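Local coordinates for universal stress protein (Mycobacterium smegmatis, PDB 5AHW), which binds cyclic AMP as a homodimeric member of the universal stress protein family and probably takes part in cAMP-linked signalling in mycobacteria, at residues Y4-G10 / V106-V112; T39-P43 / P90-P95; L18-D22 / E73-A78; V113-L118 / P130-A134; G25-A29 / A80-T84. One frame throughout, in Å; residues are numbered along the deposited sequence.

Interaction 1 (Y4-G10 / V106-V112); sequences YQTVVVG and VKADLLV. With CMP (adenosine-3',5'-cyclic-monophosphate), chain K.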
# COMPACT_ATOMS: atom_id res chain seq x y z
N TYR B 4 -8.09 -9.77 -1.44
CA TYR B 4 -6.78 -10.27 -1.16
C TYR B 4 -6.92 -11.65 -0.44
O TYR B 4 -7.61 -11.74 0.59
CB TYR B 4 -6.02 -9.26 -0.28
CG TYR B 4 -5.64 -7.93 -0.94
CD1 TYR B 4 -5.29 -7.85 -2.29
CD2 TYR B 4 -5.55 -6.75 -0.19
CE1 TYR B 4 -4.89 -6.64 -2.87
CE2 TYR B 4 -5.11 -5.56 -0.77
CZ TYR B 4 -4.77 -5.51 -2.09
OH TYR B 4 -4.37 -4.31 -2.68
N GLN B 5 -6.26 -12.67 -0.98
CA GLN B 5 -6.20 -14.01 -0.41
C GLN B 5 -4.87 -14.27 0.34
O GLN B 5 -4.80 -15.08 1.28
CB GLN B 5 -6.34 -15.08 -1.53
CG GLN B 5 -7.61 -15.04 -2.40
CD GLN B 5 -7.81 -16.34 -3.24
OE1 GLN B 5 -7.12 -16.56 -4.23
NE2 GLN B 5 -8.75 -17.19 -2.83
N THR B 6 -3.82 -13.60 -0.10
CA THR B 6 -2.48 -13.90 0.43
C THR B 6 -1.67 -12.62 0.58
O THR B 6 -1.36 -11.98 -0.39
CB THR B 6 -1.74 -14.89 -0.50
OG1 THR B 6 -2.49 -16.11 -0.63
CG2 THR B 6 -0.38 -15.25 0.07
N VAL B 7 -1.32 -12.28 1.80
CA VAL B 7 -0.62 -11.03 2.07
C VAL B 7 0.75 -11.39 2.64
O VAL B 7 0.85 -12.23 3.51
CB VAL B 7 -1.36 -10.22 3.10
CG1 VAL B 7 -0.63 -8.97 3.42
CG2 VAL B 7 -2.77 -9.87 2.64
N VAL B 8 1.78 -10.76 2.11
CA VAL B 8 3.12 -10.92 2.60
C VAL B 8 3.61 -9.65 3.28
O VAL B 8 3.51 -8.59 2.69
CB VAL B 8 4.08 -11.24 1.45
CG1 VAL B 8 5.51 -11.26 1.98
CG2 VAL B 8 3.79 -12.65 0.88
N VAL B 9 4.14 -9.79 4.49
CA VAL B 9 4.68 -8.67 5.24
C VAL B 9 6.08 -8.96 5.66
O VAL B 9 6.41 -10.06 6.09
CB VAL B 9 3.79 -8.23 6.44
CG1 VAL B 9 3.62 -9.29 7.55
CG2 VAL B 9 4.32 -6.90 7.04
N GLY B 10 6.94 -7.96 5.47
CA GLY B 10 8.35 -8.04 5.82
C GLY B 10 8.60 -7.33 7.12
O GLY B 10 8.13 -6.22 7.31
N VAL B 106 4.60 -17.29 -3.80
CA VAL B 106 3.33 -17.64 -3.19
C VAL B 106 2.14 -16.97 -3.86
O VAL B 106 1.00 -17.08 -3.40
CB VAL B 106 3.37 -17.42 -1.68
CG1 VAL B 106 4.61 -18.11 -1.13
CG2 VAL B 106 3.31 -15.91 -1.31
N LYS B 107 2.40 -16.33 -4.99
CA LYS B 107 1.35 -15.66 -5.74
C LYS B 107 0.63 -14.64 -4.85
O LYS B 107 -0.59 -14.59 -4.78
CB LYS B 107 0.43 -16.69 -6.36
CG LYS B 107 1.19 -17.51 -7.42
CD LYS B 107 0.35 -18.63 -8.07
CE LYS B 107 1.29 -19.68 -8.73
NZ LYS B 107 0.77 -21.08 -8.58
N ALA B 108 1.41 -13.81 -4.18
CA ALA B 108 0.83 -12.89 -3.20
C ALA B 108 -0.03 -11.83 -3.89
O ALA B 108 0.28 -11.41 -4.98
CB ALA B 108 1.93 -12.21 -2.44
N ASP B 109 -1.12 -11.42 -3.26
CA ASP B 109 -1.99 -10.41 -3.80
C ASP B 109 -1.51 -9.09 -3.27
O ASP B 109 -1.80 -8.04 -3.85
CB ASP B 109 -3.41 -10.64 -3.29
CG ASP B 109 -3.92 -11.98 -3.64
OD1 ASP B 109 -3.99 -12.24 -4.85
OD2 ASP B 109 -4.23 -12.80 -2.75
N LEU B 110 -0.82 -9.11 -2.14
CA LEU B 110 -0.30 -7.87 -1.57
C LEU B 110 0.97 -8.11 -0.76
O LEU B 110 1.11 -9.07 -0.01
CB LEU B 110 -1.37 -7.26 -0.67
CG LEU B 110 -1.01 -6.00 0.13
CD1 LEU B 110 -0.98 -4.83 -0.81
CD2 LEU B 110 -1.98 -5.76 1.28
N LEU B 111 1.88 -7.17 -0.90
CA LEU B 111 3.11 -7.16 -0.16
C LEU B 111 3.17 -5.89 0.70
O LEU B 111 2.95 -4.80 0.21
CB LEU B 111 4.19 -7.15 -1.23
CG LEU B 111 5.63 -7.17 -0.84
CD1 LEU B 111 5.93 -8.07 0.36
CD2 LEU B 111 6.28 -7.67 -2.11
N VAL B 112 3.43 -6.03 2.00
CA VAL B 112 3.41 -4.93 2.90
C VAL B 112 4.81 -4.67 3.48
O VAL B 112 5.51 -5.58 3.97
CB VAL B 112 2.44 -5.25 4.03
CG1 VAL B 112 2.29 -4.08 5.01
CG2 VAL B 112 1.09 -5.60 3.45
P CMP K . 10.05 -0.46 8.52
O1P CMP K . 8.83 0.20 9.16
O2P CMP K . 11.10 -0.65 9.51
O5' CMP K . 10.55 0.23 7.19
C5' CMP K . 11.34 -0.40 6.16
C4' CMP K . 10.73 -1.76 5.93
O4' CMP K . 11.50 -2.59 5.08
C3' CMP K . 10.59 -2.57 7.17
O3' CMP K . 9.62 -1.94 7.99
C2' CMP K . 10.25 -3.96 6.61
O2' CMP K . 8.90 -4.10 6.16
C1' CMP K . 11.19 -3.96 5.39
N9 CMP K . 12.42 -4.68 5.79
C8 CMP K . 13.60 -4.13 6.16
N7 CMP K . 14.47 -5.09 6.54
C5 CMP K . 13.87 -6.24 6.39
C6 CMP K . 14.23 -7.66 6.57
N6 CMP K . 15.44 -7.98 6.99
N1 CMP K . 13.30 -8.60 6.30
C2 CMP K . 12.07 -8.30 5.88
N3 CMP K . 11.66 -7.02 5.71
C4 CMP K . 12.50 -5.98 5.94

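Interaction 2 (T39-P43 / P90-P95); sequences TAYFP and PVVGAP. With CMP (adenosine-3',5'-cyclic-monophosphate), chain K.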
# COMPACT_ATOMS: atom_id res chain seq x y z
N THR B 39 11.10 -12.60 7.26
CA THR B 39 12.24 -11.90 7.77
C THR B 39 13.46 -12.38 6.98
O THR B 39 13.82 -13.60 6.98
CB THR B 39 12.48 -12.18 9.26
OG1 THR B 39 11.39 -11.67 10.02
CG2 THR B 39 13.74 -11.52 9.75
N ALA B 40 14.08 -11.43 6.29
CA ALA B 40 15.25 -11.77 5.48
C ALA B 40 16.46 -11.61 6.35
O ALA B 40 16.53 -10.66 7.13
CB ALA B 40 15.38 -10.85 4.28
N TYR B 41 17.43 -12.48 6.21
CA TYR B 41 18.69 -12.33 6.94
C TYR B 41 19.86 -13.05 6.20
O TYR B 41 19.63 -13.98 5.47
CB TYR B 41 18.53 -12.87 8.38
CG TYR B 41 18.45 -14.36 8.42
CD1 TYR B 41 17.31 -15.03 8.06
CD2 TYR B 41 19.55 -15.11 8.78
CE1 TYR B 41 17.26 -16.41 8.06
CE2 TYR B 41 19.52 -16.51 8.78
CZ TYR B 41 18.37 -17.15 8.43
OH TYR B 41 18.34 -18.54 8.46
N PHE B 42 21.09 -12.55 6.39
CA PHE B 42 22.36 -13.23 5.98
C PHE B 42 22.93 -13.96 7.23
O PHE B 42 23.39 -13.30 8.15
CB PHE B 42 23.41 -12.21 5.53
CG PHE B 42 22.94 -11.12 4.54
CD1 PHE B 42 22.66 -11.42 3.21
CD2 PHE B 42 22.94 -9.76 4.92
CE1 PHE B 42 22.35 -10.42 2.30
CE2 PHE B 42 22.59 -8.73 4.02
CZ PHE B 42 22.30 -9.06 2.70
N PRO B 43 22.90 -15.29 7.30
CA PRO B 43 23.25 -15.98 8.59
C PRO B 43 24.67 -15.74 9.11
O PRO B 43 25.59 -15.69 8.30
CB PRO B 43 23.11 -17.47 8.24
CG PRO B 43 23.39 -17.52 6.77
CD PRO B 43 22.78 -16.25 6.20
N PRO B 90 11.45 -17.55 7.64
CA PRO B 90 12.81 -17.05 7.72
C PRO B 90 13.42 -17.21 6.35
O PRO B 90 13.44 -18.27 5.87
CB PRO B 90 13.50 -18.02 8.68
CG PRO B 90 12.63 -19.23 8.72
CD PRO B 90 11.26 -18.82 8.35
N VAL B 91 13.88 -16.14 5.71
CA VAL B 91 14.41 -16.22 4.37
C VAL B 91 15.86 -15.80 4.33
O VAL B 91 16.24 -14.75 4.86
CB VAL B 91 13.61 -15.35 3.39
CG1 VAL B 91 14.30 -15.34 2.02
CG2 VAL B 91 12.22 -15.90 3.28
N VAL B 92 16.69 -16.62 3.69
CA VAL B 92 18.14 -16.32 3.56
C VAL B 92 18.34 -15.42 2.37
O VAL B 92 17.80 -15.70 1.31
CB VAL B 92 18.95 -17.57 3.35
CG1 VAL B 92 20.42 -17.18 3.13
CG2 VAL B 92 18.77 -18.48 4.57
N GLY B 93 19.02 -14.29 2.57
CA GLY B 93 19.22 -13.32 1.50
C GLY B 93 18.88 -11.86 1.91
O GLY B 93 18.63 -11.55 3.08
N ALA B 94 18.88 -10.98 0.91
CA ALA B 94 18.81 -9.57 1.17
C ALA B 94 17.32 -9.25 1.22
O ALA B 94 16.51 -10.00 0.70
CB ALA B 94 19.55 -8.77 0.11
N PRO B 95 16.94 -8.14 1.88
CA PRO B 95 15.55 -7.94 2.09
C PRO B 95 14.76 -7.79 0.79
O PRO B 95 13.64 -8.37 0.69
CB PRO B 95 15.48 -6.65 2.91
CG PRO B 95 16.82 -6.47 3.49
CD PRO B 95 17.79 -7.24 2.68
P CMP K . 10.05 -0.46 8.52
O1P CMP K . 8.83 0.20 9.16
O2P CMP K . 11.10 -0.65 9.51
O5' CMP K . 10.55 0.23 7.19
C5' CMP K . 11.34 -0.40 6.16
C4' CMP K . 10.73 -1.76 5.93
O4' CMP K . 11.50 -2.59 5.08
C3' CMP K . 10.59 -2.57 7.17
O3' CMP K . 9.62 -1.94 7.99
C2' CMP K . 10.25 -3.96 6.61
O2' CMP K . 8.90 -4.10 6.16
C1' CMP K . 11.19 -3.96 5.39
N9 CMP K . 12.42 -4.68 5.79
C8 CMP K . 13.60 -4.13 6.16
N7 CMP K . 14.47 -5.09 6.54
C5 CMP K . 13.87 -6.24 6.39
C6 CMP K . 14.23 -7.66 6.57
N6 CMP K . 15.44 -7.98 6.99
N1 CMP K . 13.30 -8.60 6.30
C2 CMP K . 12.07 -8.30 5.88
N3 CMP K . 11.66 -7.02 5.71
C4 CMP K . 12.50 -5.98 5.94

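Interaction 3 (L18-D22 / E73-A78); sequences LRAVD and EANDRA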
# COMPACT_ATOMS: atom_id res chain seq x y z
N LEU B 18 7.20 -3.63 13.05
CA LEU B 18 6.14 -4.34 13.71
C LEU B 18 4.81 -3.61 13.55
O LEU B 18 3.76 -4.25 13.60
CB LEU B 18 6.49 -4.55 15.17
CG LEU B 18 7.64 -5.55 15.35
CD1 LEU B 18 8.06 -5.54 16.79
CD2 LEU B 18 7.26 -6.95 14.92
N ARG B 19 4.88 -2.31 13.32
CA ARG B 19 3.70 -1.54 12.98
C ARG B 19 3.21 -1.94 11.59
O ARG B 19 1.99 -1.90 11.36
CB ARG B 19 3.91 -0.01 13.06
CG ARG B 19 4.10 0.49 14.49
CD ARG B 19 4.20 2.02 14.67
NE ARG B 19 5.54 2.56 14.31
CZ ARG B 19 6.51 2.96 15.16
NH1 ARG B 19 6.35 2.93 16.49
NH2 ARG B 19 7.66 3.42 14.65
N ALA B 20 4.13 -2.23 10.68
CA ALA B 20 3.77 -2.75 9.38
C ALA B 20 3.08 -4.10 9.51
O ALA B 20 2.13 -4.37 8.79
CB ALA B 20 4.99 -2.90 8.47
N VAL B 21 3.57 -4.96 10.41
CA VAL B 21 2.90 -6.21 10.71
C VAL B 21 1.45 -6.03 11.32
O VAL B 21 0.51 -6.71 10.89
CB VAL B 21 3.78 -7.05 11.67
CG1 VAL B 21 3.08 -8.33 12.09
CG2 VAL B 21 5.07 -7.45 10.97
N ASP B 22 1.31 -5.13 12.31
CA ASP B 22 -0.01 -4.80 12.83
C ASP B 22 -0.95 -4.56 11.66
O ASP B 22 -2.00 -5.21 11.59
CB ASP B 22 -0.04 -3.56 13.69
CG ASP B 22 0.66 -3.73 14.94
OD1 ASP B 22 0.93 -4.88 15.30
OD2 ASP B 22 1.04 -2.71 15.58
N GLU B 73 7.43 -12.75 17.79
CA GLU B 73 6.82 -11.49 18.16
C GLU B 73 5.96 -10.95 17.02
O GLU B 73 4.83 -10.54 17.27
CB GLU B 73 7.86 -10.49 18.63
CG GLU B 73 7.29 -9.11 19.02
CD GLU B 73 6.43 -9.09 20.29
OE1 GLU B 73 6.45 -10.06 21.11
OE2 GLU B 73 5.73 -8.05 20.48
N ALA B 74 6.44 -11.00 15.78
CA ALA B 74 5.59 -10.53 14.69
C ALA B 74 4.29 -11.29 14.63
O ALA B 74 3.23 -10.73 14.34
CB ALA B 74 6.30 -10.59 13.35
N ASN B 75 4.39 -12.58 14.87
CA ASN B 75 3.20 -13.45 14.92
C ASN B 75 2.18 -13.01 16.00
O ASN B 75 1.00 -12.89 15.73
CB ASN B 75 3.64 -14.90 15.19
CG ASN B 75 2.54 -15.90 14.90
OD1 ASN B 75 1.40 -15.72 15.28
ND2 ASN B 75 2.91 -17.00 14.22
N ASP B 76 2.67 -12.81 17.21
CA ASP B 76 1.86 -12.30 18.29
C ASP B 76 1.21 -10.97 17.90
O ASP B 76 0.04 -10.76 18.17
CB ASP B 76 2.68 -12.15 19.57
CG ASP B 76 3.09 -13.49 20.15
OD1 ASP B 76 2.41 -14.50 19.85
OD2 ASP B 76 4.08 -13.55 20.93
N ARG B 77 1.94 -10.08 17.23
CA ARG B 77 1.38 -8.77 16.89
C ARG B 77 0.29 -8.97 15.86
O ARG B 77 -0.80 -8.42 16.01
CB ARG B 77 2.45 -7.86 16.34
CG ARG B 77 3.44 -7.41 17.38
CD ARG B 77 2.80 -6.34 18.22
NE ARG B 77 2.76 -5.15 17.41
CZ ARG B 77 3.70 -4.21 17.45
NH1 ARG B 77 4.72 -4.30 18.26
NH2 ARG B 77 3.58 -3.13 16.72
N ALA B 78 0.55 -9.78 14.83
CA ALA B 78 -0.45 -10.04 13.80
C ALA B 78 -1.69 -10.74 14.33
O ALA B 78 -2.81 -10.43 13.94
CB ALA B 78 0.14 -10.83 12.68

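Interaction 4 (V113-L118 / P130-A134); sequences VGNVGL and PANVA. With CMP (adenosine-3',5'-cyclic-monophosphate), chain K.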
# COMPACT_ATOMS: atom_id res chain seq x y z
N VAL B 113 5.22 -3.40 3.45
CA VAL B 113 6.43 -2.92 4.06
C VAL B 113 6.16 -1.59 4.80
O VAL B 113 5.22 -0.88 4.49
CB VAL B 113 7.56 -2.73 2.99
CG1 VAL B 113 8.00 -4.05 2.37
CG2 VAL B 113 7.15 -1.83 1.87
N GLY B 114 6.97 -1.27 5.80
CA GLY B 114 7.05 0.10 6.33
C GLY B 114 7.84 0.99 5.42
O GLY B 114 8.32 0.55 4.36
N ASN B 115 8.04 2.24 5.86
CA ASN B 115 8.53 3.30 5.01
C ASN B 115 9.87 3.81 5.39
O ASN B 115 10.32 4.83 4.88
CB ASN B 115 7.51 4.46 5.07
CG ASN B 115 7.54 5.25 6.39
OD1 ASN B 115 7.94 4.76 7.48
ND2 ASN B 115 7.08 6.47 6.32
N VAL B 116 10.53 3.16 6.34
CA VAL B 116 11.81 3.65 6.84
C VAL B 116 12.72 3.68 5.67
O VAL B 116 12.84 2.71 4.95
CB VAL B 116 12.35 2.77 7.97
CG1 VAL B 116 13.78 3.13 8.34
CG2 VAL B 116 11.43 2.88 9.17
N GLY B 117 13.36 4.81 5.44
CA GLY B 117 14.36 4.93 4.39
C GLY B 117 13.89 5.66 3.15
O GLY B 117 14.73 6.17 2.36
N LEU B 118 12.57 5.85 3.00
CA LEU B 118 12.06 6.44 1.80
C LEU B 118 12.36 7.90 1.66
O LEU B 118 12.25 8.46 0.57
CB LEU B 118 10.51 6.39 1.84
CG LEU B 118 9.73 5.24 1.32
CD1 LEU B 118 8.28 5.70 1.22
CD2 LEU B 118 10.33 4.78 -0.02
N PRO B 130 11.77 -0.19 1.11
CA PRO B 130 10.45 0.07 0.54
C PRO B 130 10.45 0.57 -0.90
O PRO B 130 9.58 0.19 -1.65
CB PRO B 130 9.86 1.16 1.44
CG PRO B 130 10.92 1.53 2.40
CD PRO B 130 11.89 0.40 2.45
N ALA B 131 11.33 1.51 -1.27
CA ALA B 131 11.35 2.02 -2.61
C ALA B 131 11.69 0.91 -3.62
O ALA B 131 11.11 0.85 -4.71
CB ALA B 131 12.35 3.11 -2.71
N ASN B 132 12.66 0.05 -3.28
CA ASN B 132 13.11 -0.93 -4.26
C ASN B 132 12.05 -2.02 -4.37
O ASN B 132 11.83 -2.58 -5.44
CB ASN B 132 14.47 -1.55 -3.89
CG ASN B 132 15.64 -0.59 -3.90
OD1 ASN B 132 15.55 0.62 -4.10
ND2 ASN B 132 16.82 -1.18 -3.76
N VAL B 133 11.45 -2.37 -3.26
CA VAL B 133 10.31 -3.28 -3.31
C VAL B 133 9.17 -2.76 -4.20
O VAL B 133 8.61 -3.48 -5.04
CB VAL B 133 9.80 -3.57 -1.88
CG1 VAL B 133 8.47 -4.25 -1.87
CG2 VAL B 133 10.73 -4.50 -1.16
N ALA B 134 8.86 -1.47 -4.02
CA ALA B 134 7.78 -0.85 -4.81
C ALA B 134 8.19 -0.90 -6.26
O ALA B 134 7.37 -1.22 -7.12
CB ALA B 134 7.55 0.62 -4.36
P CMP K . 10.05 -0.46 8.52
O1P CMP K . 8.83 0.20 9.16
O2P CMP K . 11.10 -0.65 9.51
O5' CMP K . 10.55 0.23 7.19
C5' CMP K . 11.34 -0.40 6.16
C4' CMP K . 10.73 -1.76 5.93
O4' CMP K . 11.50 -2.59 5.08
C3' CMP K . 10.59 -2.57 7.17
O3' CMP K . 9.62 -1.94 7.99
C2' CMP K . 10.25 -3.96 6.61
O2' CMP K . 8.90 -4.10 6.16
C1' CMP K . 11.19 -3.96 5.39
N9 CMP K . 12.42 -4.68 5.79
C8 CMP K . 13.60 -4.13 6.16
N7 CMP K . 14.47 -5.09 6.54
C5 CMP K . 13.87 -6.24 6.39
C6 CMP K . 14.23 -7.66 6.57
N6 CMP K . 15.44 -7.98 6.99
N1 CMP K . 13.30 -8.60 6.30
C2 CMP K . 12.07 -8.30 5.88
N3 CMP K . 11.66 -7.02 5.71
C4 CMP K . 12.50 -5.98 5.94

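Interaction 5 (G25-A29 / A80-T84); sequences GQIAA and AAGAT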
# COMPACT_ATOMS: atom_id res chain seq x y z
N GLY B 25 -1.67 -7.51 9.45
CA GLY B 25 -2.54 -8.40 10.20
C GLY B 25 -4.02 -8.02 10.19
O GLY B 25 -4.90 -8.89 10.10
N GLN B 26 -4.26 -6.71 10.27
CA GLN B 26 -5.61 -6.16 10.17
C GLN B 26 -6.14 -6.39 8.77
O GLN B 26 -7.27 -6.84 8.61
CB GLN B 26 -5.60 -4.65 10.53
CG GLN B 26 -5.11 -4.44 11.98
CD GLN B 26 -4.99 -3.00 12.53
OE1 GLN B 26 -4.28 -2.10 11.98
NE2 GLN B 26 -5.64 -2.78 13.67
N ILE B 27 -5.34 -6.13 7.75
CA ILE B 27 -5.84 -6.27 6.37
C ILE B 27 -6.12 -7.71 6.06
O ILE B 27 -7.14 -8.05 5.45
CB ILE B 27 -4.89 -5.66 5.36
CG1 ILE B 27 -5.04 -4.18 5.46
CG2 ILE B 27 -5.23 -6.05 3.94
CD1 ILE B 27 -3.90 -3.47 4.79
N ALA B 28 -5.25 -8.59 6.52
CA ALA B 28 -5.51 -10.00 6.33
C ALA B 28 -6.80 -10.44 7.03
O ALA B 28 -7.61 -11.16 6.45
CB ALA B 28 -4.37 -10.82 6.85
N ALA B 29 -6.99 -10.04 8.30
CA ALA B 29 -8.14 -10.51 9.00
C ALA B 29 -9.39 -10.04 8.26
O ALA B 29 -10.35 -10.82 8.13
CB ALA B 29 -8.13 -10.06 10.43
N ALA B 80 -2.82 -10.51 17.42
CA ALA B 80 -3.54 -9.51 18.19
C ALA B 80 -4.36 -8.57 17.29
O ALA B 80 -5.35 -8.04 17.73
CB ALA B 80 -2.58 -8.73 19.10
N ALA B 81 -3.98 -8.39 16.03
CA ALA B 81 -4.68 -7.51 15.13
C ALA B 81 -5.78 -8.19 14.42
O ALA B 81 -6.35 -7.58 13.52
CB ALA B 81 -3.74 -7.03 14.08
N GLY B 82 -5.98 -9.47 14.70
CA GLY B 82 -7.05 -10.20 14.07
C GLY B 82 -6.71 -11.34 13.14
O GLY B 82 -7.53 -12.22 12.93
N ALA B 83 -5.53 -11.35 12.56
CA ALA B 83 -5.23 -12.44 11.63
C ALA B 83 -5.24 -13.81 12.35
O ALA B 83 -4.81 -13.91 13.50
CB ALA B 83 -3.88 -12.20 10.98
N THR B 84 -5.74 -14.83 11.67
CA THR B 84 -5.84 -16.17 12.21
C THR B 84 -5.12 -17.20 11.36
O THR B 84 -4.89 -18.32 11.82
CB THR B 84 -7.31 -16.63 12.29
OG1 THR B 84 -7.91 -16.49 10.99
CG2 THR B 84 -8.13 -15.80 13.33

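Interaction 1 (Y4-G10 / V106-V112)
Y4 lays its ring over L110: L110 CB stands 4.0 Å from the Y4 ring centroid and 5° off the normal, a CH-pi contact. Y4 lies just ahead of strand 6-10, which pairs in parallel with 110-114 inside the five-stranded Rossmann-like sheet. R23 of the second subunit makes a cation-pi contact with the same ring, and the Y4 hydroxyl bonds to D140. D109 OD2 receives Q5 N at 2.7 Å from above the carboxylate plane and T6 N at 2.8 Å on its anti lone pair, so one oxygen ties down two consecutive amides where the chain enters the strand. D109 N donates to T6 O (2.9 Å). V7 points to the same face of the sheet as L110 and V112, its CG1 3.8 Å from V112 CG2; on that face V9 and V112 pack against helix 15-31. On the opposite face V8 CG2 meets A108 CB, while V8 CG1, anti to the backbone N (chi1 175°), lies 3.6 Å from L111 CD1. The ladder continues through V8 N to L110 O (2.8 Å, 173° at the hydrogen), V112 N to V8 O, and G10 N to V112 O. Finally, O2' of cyclic AMP donates to G10 O over a short 2.5 Å.

Interaction 2 (T39-P43 / P90-P95)
The Y41 ring leans across P90 and V92 at the parallel pairing of strand 34-41 with 86-92, the outermost strand at this end of the chain's Rossmann-like sheet. A chi1 of 72° sets Y41 CG between its own backbone N and carbonyl carbon, which turns the ring back over the neighbouring strand. There Y41 CE1 lies 4.1 Å from P90 CB, and Y41 OH passes 3.9 Å from V92 CG2, the two side chains crossing at a slant. T39 O lies in the plane of the ring, at its edge. The other branch of V92, CG1, is met by P43 CD, but P43 is poorly ordered.

F42 is differently placed. One ring face carries G93 O, and the ring's far end touches the next residue, with F42 CZ 3.8 Å from A94 CB. On the sheet face opposite Y41, A40 CB fits against the turn into helix 95-105, 3.6 Å from P95 CA.

Three backbone bonds join the strands: V91 N to T39 O, almost straight (179° at the hydrogen), Y41 N to V91 O, and G93 N to Y41 O, which comes from well above the carbonyl plane. This geometry shapes an adenine site. P95 CB sits over the base, 3.9 Å from C5 of cyclic AMP, while A40 reads its edge: A40 N donates to N1 at 2.9 Å, and N6 donates to A40 O at 2.9 Å.

Interaction 3 (L18-D22 / E73-A78)
D22 OD1 receives R77 NE at 2.8 Å on its syn lone pair, while D22 OD2 takes R77 NH2 at 2.8 Å on the syn side, somewhat out of the carboxylate plane. The arginine thus grips the carboxylate side-on, one nitrogen to each oxygen. Both oxygens lie near the guanidinium plane, yet the two flat groups are turned 37° against each other. The R77 chain bends at chi2 (-77°) and again at chi3, which brings the guanidinium alongside L18 and D22. L18 supports one face of that group: its CB stands 3.3 Å above the guanidinium plane of R77, offset toward the rim.

The bridge spans two neighbouring helices of the alpha/beta fold, 15-31 and 65-80, which lie on the same side of the parallel sheet. Their local axes approach to 8.8 Å with a crossing angle of -38°. Below the salt bridge, toward the sheet, the chemistry becomes apolar. L18 CD2 packs 4.0 Å from A74 CA. V21 CG1 sits between A74 O (3.3 Å) and A78 CB (3.9 Å), and V21 CG2 meets A74 CB at 4.1 Å. A74 and A78 also touch I37 of strand 34-41, and T11 meets L18, V21 and A74.

Interaction 4 (V113-L118 / P130-A134)
The puckered ring of P130 has V113 CG2 on one side, 4.1 Å from P130 CB, and L118 CD2 on the other, 3.9 Å from P130 CB, both offset toward CB. Two backbone oxygens join them: G114 O comes in from the V113 side, 3.4 Å from P130 CB, and V116 O lies near the edge, 3.4 Å from P130 CG. P130 CD also reaches the ligand, 3.8 Å from C5' of cyclic AMP. V113 meets the proline through the branch placed between its backbone N and carbonyl carbon (chi1 -65°, measured to CG1). L118 CD2 continues from the proline to A131 CB, which extends the contact by one residue along helix 129-136.

N115 to L118 form a type II beta turn, with L118 N bonded to N115 O and G117 at positive phi (104°). The arrangement is consistent with the Walker A-like, glycine-rich motif of this family. Within the turn V116 N donates to O5' of cyclic AMP at 3.1 Å, while at the strand end just before it G114 N makes a weak bond to O2'. N115 is held separately, its OD1 hydrogen-bonded to S147 and T146.

Around this site V113 touches L99 of helix 95-105, V113 and L118 both reach I143 of strand 140-144, and L118 packs on A134 of the second subunit.

Interaction 5 (G25-A29 / A80-T84)
A81 sets its methyl against Q26, with A81 CB 3.6 Å from Q26 CG. The Q26 CB points away from this segment, but a chi1 of -60° places CG beside the backbone N, where it meets A81 CB. The same A81 CB also approaches the preceding turn of helix 15-31, at 3.5 Å from D22 O. G25 offers only its backbone here, which lets A81 settle close to the helix.

G82 follows with a phi of 115°, the residue at which helix 65-80 ends in a Schellman motif. Its backbone is tightly covered: A29 CB lies 3.3 Å from G82 C and 3.4 Å from G82 O. The motif turns the chain out of its helix toward strand 86-92, so the late part of helix 15-31 packs on the exit of a neighbouring crossover helix in the alpha/beta fold.

A83 completes the walk. A83 N probably bonds back to A78 O at 3.2 Å. Its methyl still touches the other helix, with A83 CB 3.6 Å from G25 O and more loosely 4.4 Å from A28 CB. No hydrogen bond joins the two segments; G25 O instead accepts A29 N within its own helix. Farther out, Q26 packs on S2 of the second subunit.

In the fold
Interaction 1 is buried and interaction 2 lies at the surface, though both are parallel ladders of one sheet, in which strands 6-10 and 34-41 are neighbours. Interaction 4 carries on along strand 110-114, exchanging backbone bonds for apolar contacts around a proline. These three meet at cyclic AMP: 1 and 4 at the ribose, 4 also at the phosphate, 2 at the adenine. Interactions 3 and 5 share helix 15-31 and are partly buried, about 9 Å apart between centres; the former adds a salt bridge to its packing, the latter relies on small residues in close approach. Interactions 1, 4 and 5 also touch the second subunit, whereas 2 and 3 do not.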